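Local coordinates for putative curved DNA-binding protein (Chaetomium thermophilum var. thermophilum DSM 1495, PDB 4IPA) that is an Arx1 protein of the methionine aminopeptidase-like M24 family, is linked to ribosome biogenesis, and may bind DNA, at residues G80-P84 / Y127-V131; P245-W251 / A350-N354. All coordinates share one frame; numbering follows the deposited sequence.

Contact 1 (G80-P84 / Y127-V131); sequences GFSHP and YGTIV
Ser-82 and Gly-128 bring two strands of the antiparallel sheet 79-88/115-124/127-136 together in the M24 (pita-bread) fold. The two strands are not neighbours in the sheet, because 115-124 pairs with both. Ser-82 and His-83 both face Gly-121 of that middle strand and form a classic beta bulge. At the bulge the chain turns a corner, and the CB bonds of both residues head toward 127-131. Ser-82 CB packs on Gly-128 CA at 3.9 Å. A side chain at Gly-128 would clash with Ser-82 CB, so the close approach depends on its absence. With chi1 at 65°, Ser-82 OG sits between its own N and C and lies 2.8 Å from Thr-129 O. Ala-122 O is a second acceptor within reach of the same hydroxyl. The hydroxyl can thus turn to a carbonyl of either 115-124 or 127-136. CG1 of Ile-130 comes to 3.6 Å from Ser-82 OG. The CG2 branch of Ile-130 meets His-83 CB at 4.1 Å, and the two side chains cross at about a right angle. Thr-129 points away, and its OG1 bonds to Ser-36 OG of helix 23-46, which lines the other face. Ile-130 O is bonded to Thr-348 OG1 of another sheet. The imidazole of His-83 is held from within its own segment. Its ND1 donates to Pro-84 O over 2.9 Å at 154°, in the carbonyl plane and on a lone pair.

Contact 2 (P245-W251 / A350-N354); sequences PEVGDVW and AITKN
Ile-351 is gripped by the turn and strand start at 245-251, where two strands of a five-stranded antiparallel sheet meet. Val-250 and Ala-350 form a non-hydrogen-bonded antiparallel pair. Next to it, Ile-351 N donates to Asp-249 O over 2.9 Å, nearly straight on to the carbonyl. Ile-351 O in turn accepts from Gly-248 N at 2.8 Å. Glu-246 to Asp-249 is a type II turn, and Gly-248 takes a backbone shape that suits a residue without a side chain. The tight part is apolar. Ile-351 CG1 stands anti to its carbonyl carbon (chi1 -51°), and with the chain extended beyond it CD1 lies against both Pro-245 and Trp-251. CD1 is 3.5 Å from Pro-245 CB, closer than usual for two carbons, and 3.9 Å from Trp-251 CD1. Pro-245 CG also lies over one face of the Trp-251 ring, offset toward its rim. The loose side is the turn tip. There the exposed Val-247 lays CG2 at 3.8 Å from Thr-352 O. Val-247 CG1 reaches the backbone N of Lys-353, whose side chain starts away from the turn. Asp-249 ties turn and ring together. Its OD2 accepts from Glu-246 N and Trp-251 NE1, which arrive from opposite faces of the carboxylate, and it forms a salt bridge with Lys-229. An alanine at Asp-249 would remove the carboxylate, which would probably leave Lys-229 without this mate and the indole freer to turn. At the strand end, Thr-352 OG1 accepts from Asn-354 N in an ST turn, a bond of 3.2 Å at 143°.

From the N terminus, helices 23-46 and 53-69 come first, and strand 79-88 follows. Contact 1 closes a loop of 42 residues that contains strand 115-124. The chain then runs through helices 148-167, 179-186 and 193-205 and strand 210-220 before contact 2 opens. Contact 2 closes a longer loop of 98 residues, with helices 286-299 and 312-324 inside it. The two loops lie in series and neither nest nor cross. Contact 1 belongs to the three-stranded sheet and contact 2 to the five-stranded one. Their centres are about 19 Å apart. The sheets meet side by side at Thr-348, which bonds the first sheet and also touches Val-250 of contact 2.

Contact 1 (G80-P84 / Y127-V131)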
loop_
_atom_site.group_PDB
_atom_site.type_symbol
_atom_site.label_atom_id
_atom_site.label_comp_id
_atom_site.label_asym_id
_atom_site.label_seq_id
_atom_site.Cartn_x
_atom_site.Cartn_y
_atom_site.Cartn_z
ATOM N N GLY A 80 17.421 2.187 -0.757
ATOM C CA GLY A 80 17.042 0.803 -0.968
ATOM C C GLY A 80 15.549 0.638 -1.208
ATOM O O GLY A 80 14.875 1.592 -1.598
ATOM N N PHE A 81 15.040 -0.574 -0.991
ATOM C CA PHE A 81 13.602 -0.840 -1.068
ATOM C C PHE A 81 12.856 -0.245 0.145
ATOM O O PHE A 81 13.335 -0.325 1.268
ATOM C CB PHE A 81 13.339 -2.353 -1.071
ATOM C CG PHE A 81 13.804 -3.065 -2.311
ATOM C CD1 PHE A 81 15.160 -3.288 -2.542
ATOM C CD2 PHE A 81 12.883 -3.544 -3.236
ATOM C CE1 PHE A 81 15.587 -3.960 -3.679
ATOM C CE2 PHE A 81 13.310 -4.216 -4.379
ATOM C CZ PHE A 81 14.661 -4.423 -4.599
ATOM N N SER A 82 11.683 0.338 -0.080
ATOM C CA SER A 82 10.742 0.562 1.006
ATOM C C SER A 82 9.759 -0.618 1.034
ATOM O O SER A 82 9.048 -0.822 2.006
ATOM C CB SER A 82 9.982 1.888 0.831
ATOM O OG SER A 82 9.152 1.866 -0.328
ATOM N N HIS A 83 9.732 -1.407 -0.037
ATOM C CA HIS A 83 8.789 -2.531 -0.121
ATOM C C HIS A 83 9.147 -3.400 -1.300
ATOM O O HIS A 83 9.286 -2.896 -2.420
ATOM C CB HIS A 83 7.353 -2.028 -0.294
ATOM C CG HIS A 83 6.295 -3.034 0.059
ATOM N ND1 HIS A 83 5.923 -4.063 -0.787
ATOM C CD2 HIS A 83 5.497 -3.145 1.154
ATOM C CE1 HIS A 83 4.960 -4.770 -0.223
ATOM N NE2 HIS A 83 4.683 -4.238 0.959
ATOM N N PRO A 84 9.273 -4.713 -1.065
ATOM C CA PRO A 84 9.574 -5.667 -2.135
ATOM C C PRO A 84 8.506 -5.616 -3.225
ATOM O O PRO A 84 7.366 -5.243 -2.945
ATOM C CB PRO A 84 9.503 -7.019 -1.418
ATOM C CG PRO A 84 8.569 -6.785 -0.292
ATOM C CD PRO A 84 8.907 -5.396 0.187
ATOM N N TYR A 127 13.704 7.767 3.692
ATOM C CA TYR A 127 12.395 8.295 3.312
ATOM C C TYR A 127 11.796 7.458 2.180
ATOM O O TYR A 127 12.246 7.512 1.027
ATOM C CB TYR A 127 12.478 9.792 2.957
ATOM C CG TYR A 127 13.082 10.607 4.097
ATOM C CD1 TYR A 127 12.378 10.806 5.278
ATOM C CD2 TYR A 127 14.370 11.123 4.009
ATOM C CE1 TYR A 127 12.920 11.523 6.332
ATOM C CE2 TYR A 127 14.933 11.847 5.068
ATOM C CZ TYR A 127 14.202 12.041 6.221
ATOM O OH TYR A 127 14.741 12.743 7.277
ATOM N N GLY A 128 10.780 6.674 2.527
ATOM C CA GLY A 128 10.210 5.721 1.596
ATOM C C GLY A 128 8.852 6.095 1.035
ATOM O O GLY A 128 8.051 6.776 1.694
ATOM N N THR A 129 8.604 5.663 -0.197
ATOM C CA THR A 129 7.288 5.783 -0.798
ATOM C C THR A 129 6.844 4.381 -1.158
ATOM O O THR A 129 7.576 3.656 -1.820
ATOM C CB THR A 129 7.333 6.598 -2.109
ATOM O OG1 THR A 129 8.244 5.960 -3.010
ATOM C CG2 THR A 129 7.812 8.029 -1.846
ATOM N N ILE A 130 5.655 3.996 -0.719
ATOM C CA ILE A 130 5.077 2.721 -1.112
ATOM C C ILE A 130 3.874 3.004 -2.018
ATOM O O ILE A 130 3.096 3.925 -1.747
ATOM C CB ILE A 130 4.666 1.881 0.127
ATOM C CG1 ILE A 130 5.874 1.678 1.048
ATOM C CG2 ILE A 130 4.093 0.523 -0.295
ATOM C CD1 ILE A 130 5.571 0.885 2.315
ATOM N N VAL A 131 3.750 2.248 -3.110
ATOM C CA VAL A 131 2.633 2.413 -4.038
ATOM C C VAL A 131 1.956 1.075 -4.277
ATOM O O VAL A 131 2.607 0.035 -4.245
ATOM C CB VAL A 131 3.085 2.969 -5.433
ATOM C CG1 VAL A 131 3.711 4.333 -5.305
ATOM C CG2 VAL A 131 4.058 2.018 -6.114
#

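Contact 2 (P245-W251 / A350-N354)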
loop_
_atom_site.group_PDB
_atom_site.type_symbol
_atom_site.label_atom_id
_atom_site.label_comp_id
_atom_site.label_asym_id
_atom_site.label_seq_id
_atom_site.Cartn_x
_atom_site.Cartn_y
_atom_site.Cartn_z
ATOM N N PRO A 245 -4.110 13.264 10.901
ATOM C CA PRO A 245 -3.172 13.838 9.931
ATOM C C PRO A 245 -2.975 15.335 10.175
ATOM O O PRO A 245 -3.949 16.036 10.435
ATOM C CB PRO A 245 -3.872 13.614 8.586
ATOM C CG PRO A 245 -4.923 12.576 8.856
ATOM C CD PRO A 245 -5.342 12.772 10.265
ATOM N N GLU A 246 -1.733 15.797 10.078
ATOM C CA GLU A 246 -1.385 17.183 10.318
ATOM C C GLU A 246 -0.483 17.661 9.198
ATOM O O GLU A 246 0.276 16.871 8.612
ATOM C CB GLU A 246 -0.627 17.333 11.642
ATOM C CG GLU A 246 -1.399 16.920 12.886
ATOM C CD GLU A 246 -0.626 17.222 14.169
ATOM O OE1 GLU A 246 0.082 16.323 14.661
ATOM O OE2 GLU A 246 -0.716 18.362 14.686
ATOM N N VAL A 247 -0.552 18.958 8.913
ATOM C CA VAL A 247 0.398 19.597 8.015
ATOM C C VAL A 247 1.790 19.229 8.496
ATOM O O VAL A 247 2.048 19.236 9.697
ATOM C CB VAL A 247 0.220 21.131 8.024
ATOM C CG1 VAL A 247 1.448 21.838 7.420
ATOM C CG2 VAL A 247 -1.064 21.525 7.290
ATOM N N GLY A 248 2.684 18.891 7.570
ATOM C CA GLY A 248 4.005 18.385 7.932
ATOM C C GLY A 248 4.136 16.861 7.840
ATOM O O GLY A 248 5.247 16.334 7.806
ATOM N N ASP A 249 3.007 16.150 7.795
ATOM C CA ASP A 249 3.006 14.680 7.778
ATOM C C ASP A 249 3.240 14.086 6.384
ATOM O O ASP A 249 2.784 14.632 5.371
ATOM C CB ASP A 249 1.657 14.130 8.246
ATOM C CG ASP A 249 1.440 14.218 9.757
ATOM O OD1 ASP A 249 2.340 14.644 10.516
ATOM O OD2 ASP A 249 0.332 13.824 10.181
ATOM N N VAL A 250 3.928 12.948 6.339
ATOM C CA VAL A 250 3.804 12.049 5.192
ATOM C C VAL A 250 3.109 10.726 5.581
ATOM O O VAL A 250 3.447 10.094 6.599
ATOM C CB VAL A 250 5.157 11.782 4.511
ATOM C CG1 VAL A 250 5.010 10.697 3.460
ATOM C CG2 VAL A 250 5.684 13.064 3.885
ATOM N N TRP A 251 2.135 10.320 4.764
ATOM C CA TRP A 251 1.361 9.110 5.014
ATOM C C TRP A 251 1.379 8.114 3.852
ATOM O O TRP A 251 1.364 8.492 2.676
ATOM C CB TRP A 251 -0.097 9.465 5.270
ATOM C CG TRP A 251 -0.385 10.078 6.580
ATOM C CD1 TRP A 251 -0.137 11.369 6.955
ATOM C CD2 TRP A 251 -1.032 9.449 7.693
ATOM N NE1 TRP A 251 -0.561 11.574 8.238
ATOM C CE2 TRP A 251 -1.129 10.417 8.716
ATOM C CE3 TRP A 251 -1.549 8.161 7.922
ATOM C CZ2 TRP A 251 -1.713 10.145 9.956
ATOM C CZ3 TRP A 251 -2.130 7.883 9.145
ATOM C CH2 TRP A 251 -2.208 8.879 10.155
ATOM N N ALA A 350 1.946 13.720 0.841
ATOM C CA ALA A 350 2.467 14.748 1.728
ATOM C C ALA A 350 1.363 15.752 2.061
ATOM O O ALA A 350 0.566 16.127 1.202
ATOM C CB ALA A 350 3.653 15.448 1.097
ATOM N N ILE A 351 1.314 16.159 3.321
ATOM C CA ILE A 351 0.361 17.143 3.772
ATOM C C ILE A 351 1.115 18.429 4.029
ATOM O O ILE A 351 1.981 18.475 4.896
ATOM C CB ILE A 351 -0.332 16.693 5.063
ATOM C CG1 ILE A 351 -0.894 15.272 4.881
ATOM C CG2 ILE A 351 -1.419 17.685 5.443
ATOM C CD1 ILE A 351 -1.770 14.748 6.034
ATOM N N THR A 352 0.813 19.468 3.257
ATOM C CA THR A 352 1.467 20.756 3.454
ATOM C C THR A 352 0.429 21.864 3.578
ATOM O O THR A 352 -0.781 21.620 3.504
ATOM C CB THR A 352 2.372 21.125 2.262
ATOM O OG1 THR A 352 1.552 21.408 1.117
ATOM C CG2 THR A 352 3.336 19.999 1.929
ATOM N N LYS A 353 0.939 23.082 3.746
ATOM C CA LYS A 353 0.169 24.320 3.723
ATOM C C LYS A 353 -0.933 24.281 2.691
ATOM O O LYS A 353 -2.062 24.696 2.946
ATOM C CB LYS A 353 1.104 25.452 3.309
ATOM C CG LYS A 353 1.358 26.500 4.342
ATOM C CD LYS A 353 2.526 27.368 3.887
ATOM C CE LYS A 353 2.375 27.764 2.426
ATOM N NZ LYS A 353 3.573 28.499 1.924
ATOM N N ASN A 354 -0.570 23.810 1.501
ATOM C CA ASN A 354 -1.459 23.825 0.353
ATOM C C ASN A 354 -2.351 22.598 0.251
ATOM O O ASN A 354 -2.978 22.366 -0.778
ATOM C CB ASN A 354 -0.633 23.974 -0.919
ATOM C CG ASN A 354 0.028 25.341 -1.022
ATOM O OD1 ASN A 354 -0.602 26.371 -0.756
ATOM N ND2 ASN A 354 1.304 25.354 -1.399
#